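Local coordinates for tonb-dependent siderophore receptor (Acinetobacter baumannii, PDB 5FP1), which probably takes part in the first step of iron uptake, binding iron-chelating siderophores at the outer membrane as a TonB-dependent receptor, at residues K142-K146 against S206-D212; P85-G89 against V119-S123. The contacts are given in a common frame with arbitrary orientation. Residue numbers count along the deposited sequence, not the author numbering.

Contact 1 (K142-K146 against S206-D212)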
ATOM      1  N   LYS A 142       3.518  16.455   3.206  1.00 24.31           N
ATOM      2  CA  LYS A 142       3.754  17.734   3.860  1.00 27.82           C
ATOM      3  C   LYS A 142       4.456  18.645   2.874  1.00 24.77           C
ATOM      4  O   LYS A 142       5.499  18.298   2.353  1.00 32.11           O
ATOM      5  CB  LYS A 142       4.671  17.531   5.050  1.00 28.19           C
ATOM      6  CG  LYS A 142       4.021  16.758   6.187  1.00 30.48           C
ATOM      7  CD  LYS A 142       5.063  16.297   7.195  1.00 31.75           C
ATOM      8  CE  LYS A 142       4.370  15.751   8.428  1.00 40.14           C
ATOM      9  NZ  LYS A 142       5.247  14.824   9.180  1.00 52.41           N
ATOM     10  N   VAL A 143       3.925  19.830   2.671  1.00 27.38           N
ATOM     11  CA  VAL A 143       4.624  20.797   1.844  1.00 33.57           C
ATOM     12  C   VAL A 143       4.682  22.221   2.474  1.00 30.29           C
ATOM     13  O   VAL A 143       3.919  22.552   3.381  1.00 27.72           O
ATOM     14  CB  VAL A 143       4.029  20.810   0.417  1.00 42.52           C
ATOM     15  CG1 VAL A 143       2.567  21.218   0.441  1.00 36.00           C
ATOM     16  CG2 VAL A 143       4.836  21.715  -0.501  1.00 60.89           C
ATOM     17  N   ALA A 144       5.612  23.032   1.975  1.00 30.19           N
ATOM     18  CA  ALA A 144       5.800  24.394   2.462  1.00 28.60           C
ATOM     19  C   ALA A 144       4.478  25.114   2.478  1.00 31.07           C
ATOM     20  O   ALA A 144       3.697  25.027   1.525  1.00 32.76           O
ATOM     21  CB  ALA A 144       6.793  25.143   1.577  1.00 22.78           C
ATOM     22  N   LYS A 145       4.245  25.854   3.556  1.00 28.08           N
ATOM     23  CA  LYS A 145       3.020  26.590   3.709  1.00 35.57           C
ATOM     24  C   LYS A 145       3.205  27.829   4.603  1.00 37.91           C
ATOM     25  O   LYS A 145       4.307  28.114   5.119  1.00 32.74           O
ATOM     26  CB  LYS A 145       1.944  25.651   4.274  1.00 37.40           C
ATOM     27  CG  LYS A 145       2.307  25.081   5.629  1.00 40.19           C
ATOM     28  CD  LYS A 145       1.316  24.020   6.062  1.00 44.90           C
ATOM     29  CE  LYS A 145       1.546  23.637   7.503  1.00 44.74           C
ATOM     30  NZ  LYS A 145       0.589  22.589   7.930  1.00 56.74           N
ATOM     31  N   LYS A 146       2.141  28.602   4.774  1.00 40.96           N
ATOM     32  CA  LYS A 146       2.267  29.843   5.538  1.00 37.04           C
ATOM     33  C   LYS A 146       2.480  29.590   7.036  1.00 42.70           C
ATOM     34  O   LYS A 146       1.959  28.629   7.595  1.00 37.61           O
ATOM     35  CB  LYS A 146       1.050  30.749   5.328  1.00 53.65           C
ATOM     36  CG  LYS A 146      -0.256  30.187   5.848  1.00 58.33           C
ATOM     37  CD  LYS A 146      -1.393  31.192   5.695  1.00 64.27           C
ATOM     38  CE  LYS A 146      -2.676  30.653   6.311  1.00 77.24           C
ATOM     39  NZ  LYS A 146      -3.881  31.377   5.824  1.00 87.74           N
ATOM     40  N   SER A 206      10.917  21.585   0.193  1.00 22.09           N
ATOM     41  CA  SER A 206      10.093  22.227  -0.806  1.00 20.34           C
ATOM     42  C   SER A 206      10.045  23.758  -0.635  1.00 18.64           C
ATOM     43  O   SER A 206      10.336  24.281   0.433  1.00 22.82           O
ATOM     44  CB  SER A 206       8.678  21.665  -0.738  1.00 20.78           C
ATOM     45  OG  SER A 206       8.159  21.822   0.539  1.00 22.09           O
ATOM     46  N   ILE A 207       9.612  24.432  -1.684  1.00 22.10           N
ATOM     47  CA  ILE A 207       9.394  25.868  -1.597  1.00 23.08           C
ATOM     48  C   ILE A 207       8.187  26.256  -2.402  1.00 21.67           C
ATOM     49  O   ILE A 207       7.933  25.690  -3.459  1.00 24.78           O
ATOM     50  CB  ILE A 207      10.669  26.637  -2.041  1.00 23.15           C
ATOM     51  CG1 ILE A 207      10.472  28.159  -1.896  1.00 32.29           C
ATOM     52  CG2 ILE A 207      11.078  26.287  -3.450  1.00 25.30           C
ATOM     53  CD1 ILE A 207      11.775  28.910  -2.107  1.00 34.22           C
ATOM     54  N   THR A 208       7.399  27.168  -1.851  1.00 23.49           N
ATOM     55  CA  THR A 208       6.170  27.618  -2.499  1.00 23.70           C
ATOM     56  C   THR A 208       6.173  29.158  -2.633  1.00 31.40           C
ATOM     57  O   THR A 208       6.762  29.858  -1.803  1.00 26.95           O
ATOM     58  CB  THR A 208       4.923  27.087  -1.758  1.00 23.36           C
ATOM     59  OG1 THR A 208       3.761  27.212  -2.585  1.00 28.27           O
ATOM     60  CG2 THR A 208       4.677  27.785  -0.459  1.00 29.40           C
ATOM     61  N   PHE A 209       5.562  29.633  -3.718  1.00 28.56           N
ATOM     62  CA  PHE A 209       5.550  31.040  -4.110  1.00 31.69           C
ATOM     63  C   PHE A 209       4.101  31.468  -4.361  1.00 38.53           C
ATOM     64  O   PHE A 209       3.296  30.669  -4.861  1.00 28.30           O
ATOM     65  CB  PHE A 209       6.323  31.231  -5.398  1.00 27.67           C
ATOM     66  CG  PHE A 209       7.737  30.709  -5.366  1.00 34.21           C
ATOM     67  CD1 PHE A 209       8.016  29.390  -5.694  1.00 33.83           C
ATOM     68  CD2 PHE A 209       8.797  31.555  -5.057  1.00 31.28           C
ATOM     69  CE1 PHE A 209       9.311  28.916  -5.688  1.00 33.71           C
ATOM     70  CE2 PHE A 209      10.100  31.090  -5.052  1.00 34.92           C
ATOM     71  CZ  PHE A 209      10.361  29.770  -5.373  1.00 34.14           C
ATOM     72  N   GLY A 210       3.765  32.719  -4.035  1.00 31.39           N
ATOM     73  CA  GLY A 210       2.426  33.251  -4.362  1.00 29.01           C
ATOM     74  C   GLY A 210       1.358  32.887  -3.352  1.00 27.40           C
ATOM     75  O   GLY A 210       0.152  32.942  -3.644  1.00 31.98           O
ATOM     76  N   LEU A 211       1.784  32.543  -2.147  1.00 29.00           N
ATOM     77  CA  LEU A 211       0.845  32.260  -1.093  1.00 33.76           C
ATOM     78  C   LEU A 211      -0.184  33.374  -1.018  1.00 44.01           C
ATOM     79  O   LEU A 211       0.168  34.552  -1.106  1.00 36.49           O
ATOM     80  CB  LEU A 211       1.550  32.130   0.245  1.00 38.48           C
ATOM     81  CG  LEU A 211       2.298  30.829   0.499  1.00 43.64           C
ATOM     82  CD1 LEU A 211       3.207  30.998   1.715  1.00 39.39           C
ATOM     83  CD2 LEU A 211       1.316  29.676   0.689  1.00 40.09           C
ATOM     84  N   ASP A 212      -1.448  32.988  -0.860  1.00 40.78           N
ATOM     85  CA  ASP A 212      -2.558  33.936  -0.701  1.00 46.98           C
ATOM     86  C   ASP A 212      -2.748  34.848  -1.898  1.00 39.38           C
ATOM     87  O   ASP A 212      -3.311  35.921  -1.765  1.00 49.01           O
ATOM     88  CB  ASP A 212      -2.370  34.782   0.559  1.00 52.69           C
ATOM     89  CG  ASP A 212      -2.504  33.971   1.827  1.00 58.97           C
ATOM     90  OD1 ASP A 212      -3.282  32.994   1.826  1.00 63.40           O
ATOM     91  OD2 ASP A 212      -1.831  34.306   2.825  1.00 71.61           O
TER
HETATM   92  O   HOH W   1       8.578  19.629   1.899  1.00 30.88           O

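Contact 2 (P85-G89 against V119-S123)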
ATOM      1  N   PRO A  85      -0.675  -3.682  -0.749  1.00 16.83           N
ATOM      2  CA  PRO A  85      -1.945  -3.651  -0.013  1.00 17.30           C
ATOM      3  C   PRO A  85      -3.095  -4.195  -0.841  1.00 19.24           C
ATOM      4  O   PRO A  85      -3.265  -3.810  -2.003  1.00 20.74           O
ATOM      5  CB  PRO A  85      -2.167  -2.175   0.262  1.00 18.58           C
ATOM      6  CG  PRO A  85      -0.900  -1.476  -0.161  1.00 23.02           C
ATOM      7  CD  PRO A  85      -0.269  -2.350  -1.192  1.00 18.82           C
ATOM      8  N   PHE A  86      -3.910  -5.042  -0.216  1.00 16.42           N
ATOM      9  CA  PHE A  86      -5.161  -5.496  -0.788  1.00 15.08           C
ATOM     10  C   PHE A  86      -6.330  -4.716  -0.173  1.00 17.09           C
ATOM     11  O   PHE A  86      -6.396  -4.557   1.055  1.00 19.32           O
ATOM     12  CB  PHE A  86      -5.310  -7.006  -0.537  1.00 16.60           C
ATOM     13  CG  PHE A  86      -4.489  -7.834  -1.448  1.00 17.94           C
ATOM     14  CD1 PHE A  86      -3.104  -7.904  -1.294  1.00 21.54           C
ATOM     15  CD2 PHE A  86      -5.076  -8.521  -2.495  1.00 19.53           C
ATOM     16  CE1 PHE A  86      -2.331  -8.668  -2.158  1.00 23.05           C
ATOM     17  CE2 PHE A  86      -4.309  -9.303  -3.350  1.00 20.24           C
ATOM     18  CZ  PHE A  86      -2.939  -9.376  -3.183  1.00 24.13           C
ATOM     19  N   ILE A  87      -7.207  -4.206  -1.028  1.00 15.15           N
ATOM     20  CA  ILE A  87      -8.361  -3.440  -0.612  1.00 15.79           C
ATOM     21  C   ILE A  87      -9.599  -4.137  -1.157  1.00 18.13           C
ATOM     22  O   ILE A  87      -9.713  -4.414  -2.374  1.00 17.18           O
ATOM     23  CB  ILE A  87      -8.304  -1.993  -1.108  1.00 15.96           C
ATOM     24  CG1 ILE A  87      -6.989  -1.331  -0.677  1.00 19.81           C
ATOM     25  CG2 ILE A  87      -9.456  -1.185  -0.551  1.00 18.88           C
ATOM     26  CD1 ILE A  87      -6.802   0.038  -1.308  1.00 20.62           C
ATOM     27  N   ARG A  88     -10.500  -4.466  -0.245  1.00 17.96           N
ATOM     28  CA  ARG A  88     -11.689  -5.269  -0.562  1.00 16.89           C
ATOM     29  C   ARG A  88     -11.367  -6.505  -1.410  1.00 17.89           C
ATOM     30  O   ARG A  88     -12.129  -6.872  -2.308  1.00 20.46           O
ATOM     31  CB  ARG A  88     -12.746  -4.402  -1.253  1.00 15.17           C
ATOM     32  CG  ARG A  88     -13.346  -3.319  -0.365  1.00 18.02           C
ATOM     33  CD  ARG A  88     -14.482  -2.584  -1.094  1.00 20.33           C
ATOM     34  NE  ARG A  88     -15.102  -1.567  -0.242  1.00 20.14           N
ATOM     35  CZ  ARG A  88     -16.085  -0.757  -0.620  1.00 21.21           C
ATOM     36  NH1 ARG A  88     -16.573  -0.812  -1.844  1.00 20.91           N
ATOM     37  NH2 ARG A  88     -16.549   0.138   0.223  1.00 19.86           N
ATOM     38  N   GLY A  89     -10.252  -7.172  -1.114  1.00 18.03           N
ATOM     39  CA  GLY A  89      -9.904  -8.394  -1.817  1.00 19.05           C
ATOM     40  C   GLY A  89      -9.043  -8.255  -3.063  1.00 19.19           C
ATOM     41  O   GLY A  89      -8.675  -9.266  -3.687  1.00 19.09           O
ATOM     42  N   VAL A 119      -7.412   6.397   1.903  1.00 16.93           N
ATOM     43  CA  VAL A 119      -7.734   5.099   1.306  1.00 16.45           C
ATOM     44  C   VAL A 119      -9.113   5.143   0.655  1.00 19.88           C
ATOM     45  O   VAL A 119     -10.147   5.228   1.346  1.00 19.58           O
ATOM     46  CB  VAL A 119      -7.701   3.998   2.353  1.00 19.53           C
ATOM     47  CG1 VAL A 119      -7.897   2.634   1.717  1.00 21.99           C
ATOM     48  CG2 VAL A 119      -6.374   4.026   3.127  1.00 23.32           C
ATOM     49  N   THR A 120      -9.132   5.063  -0.668  1.00 17.41           N
ATOM     50  CA  THR A 120     -10.368   4.966  -1.402  1.00 19.46           C
ATOM     51  C   THR A 120     -10.722   3.505  -1.419  1.00 20.07           C
ATOM     52  O   THR A 120      -9.891   2.656  -1.780  1.00 18.58           O
ATOM     53  CB  THR A 120     -10.228   5.517  -2.829  1.00 20.63           C
ATOM     54  OG1 THR A 120      -9.954   6.919  -2.752  1.00 19.07           O
ATOM     55  CG2 THR A 120     -11.498   5.301  -3.618  1.00 23.83           C
ATOM     56  N   LYS A 121     -11.949   3.184  -1.029  1.00 17.91           N
ATOM     57  CA  LYS A 121     -12.402   1.804  -1.064  1.00 17.98           C
ATOM     58  C   LYS A 121     -13.528   1.672  -2.082  1.00 23.16           C
ATOM     59  O   LYS A 121     -14.486   2.460  -2.077  1.00 22.54           O
ATOM     60  CB  LYS A 121     -12.848   1.352   0.339  1.00 24.21           C
ATOM     61  CG  LYS A 121     -11.758   1.424   1.395  1.00 25.69           C
ATOM     62  CD  LYS A 121     -12.272   0.927   2.746  1.00 31.24           C
ATOM     63  CE  LYS A 121     -11.762   1.762   3.904  1.00 37.83           C
ATOM     64  NZ  LYS A 121     -12.446   1.443   5.203  1.00 44.09           N
ATOM     65  N   GLY A 122     -13.400   0.683  -2.966  1.00 19.10           N
ATOM     66  CA  GLY A 122     -14.266   0.561  -4.120  1.00 19.74           C
ATOM     67  C   GLY A 122     -13.585   0.936  -5.429  1.00 20.83           C
ATOM     68  O   GLY A 122     -12.647   1.737  -5.466  1.00 19.06           O
ATOM     69  N   SER A 123     -14.103   0.380  -6.508  1.00 18.57           N
ATOM     70  CA  SER A 123     -13.599   0.599  -7.857  1.00 18.89           C
ATOM     71  C   SER A 123     -13.490   2.063  -8.175  1.00 18.55           C
ATOM     72  O   SER A 123     -14.421   2.836  -7.931  1.00 18.98           O
ATOM     73  CB  SER A 123     -14.514  -0.106  -8.854  1.00 16.57           C
ATOM     74  OG  SER A 123     -14.583  -1.494  -8.550  1.00 16.84           O
TER

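Contact 1 (K142-K146 against S206-D212)
A144, K146 and S206 give up the most surface where 142-146, the connection from the plug to the first barrel strand, runs along the end of strand 197-209. The methyl of A144 points at the strand and sits over its backbone, CB lying 4.2 Å from CA of I207 and 4.0 Å from CG2 of T208; so small a side chain lets the two backbones come close, with 5.6 Å between the CA atoms of A144 and I207. Beside it, N of A144 donates a hydrogen bond to OG of S206 (3.2 Å), a short hydroxyl that can reach the peptide NH of the adjoining segment. OG of S206 also lies 2.6 Å from water 1, which reaches O of K142 through a weak 3.4 Å bond. Farther along, CB of K146 rests 4.2 Å from CD1 of L211, while its extended chain carries NZ past D212, 4.4 Å from OD1: an electrostatic attraction too long for a salt bridge. T208 shows the loop its methyl, since its hydroxyl is bonded to T218 on the neighbouring strand 215-226. The arrangement belongs to the plug-to-barrel linker of a TonB-dependent receptor, laid against the barrel wall.

Contact 2 (P85-G89 against V119-S123)
R88 lays its extended side chain over the backbone at the end of strand 114-121, so that one face of its guanidinium covers CB of K121 and N of G122. NE of R88 is 3.7 Å from CB of K121, and NH1 of R88 is 3.5 Å from CA of G122. Glycine suits this place twice over: a CB on G122 would lie tightly against NH1 of R88 and, at these backbone angles, would collide with the carbonyl oxygen of K121. Next to the arginine, I87 supplies the apolar half of the contact. Its CD1 meets CG1 of V119 at 4.1 Å, and its CG2 packs 4.0 Å from CG of K121 and 4.1 Å from O of T120, a branched side chain filling the gap between two strands whose axes are 9.1 Å apart and inclined by 40°. That spacing is one of side-chain packing between the two sheets of the plug, not of pairing within one sheet. K121 offers its aliphatic part here, whereas its NZ bonds to S45 on strand 43-47. The guanidinium reaches the barrel wall, with salt bridges to E524 and E571 and a cation-pi interaction with F543. Within the contact, therefore, packing alone joins the segments; the charge of this buried arginine is met by barrel acids, which couple the plug to the surrounding wall.

From the N terminus, the chain first passes through the plug, where contact 2 brings 119-123 back to 85-89 across a 29-residue excursion that includes strands 90-91, 96-98 and 101-102. It then runs through strand 135-141 and leaves the plug at 142-146. Contact 1 closes a second, longer loop of 59 residues, containing strands 149-157, 161-171 and 177-188, when strand 197-209 comes alongside. The two loops follow in series, neither nesting nor crossing, and the contacts' centres are 32 Å apart. Contact 2 joins the two sheets inside the plug, whereas contact 1 joins the plug's exit to the barrel.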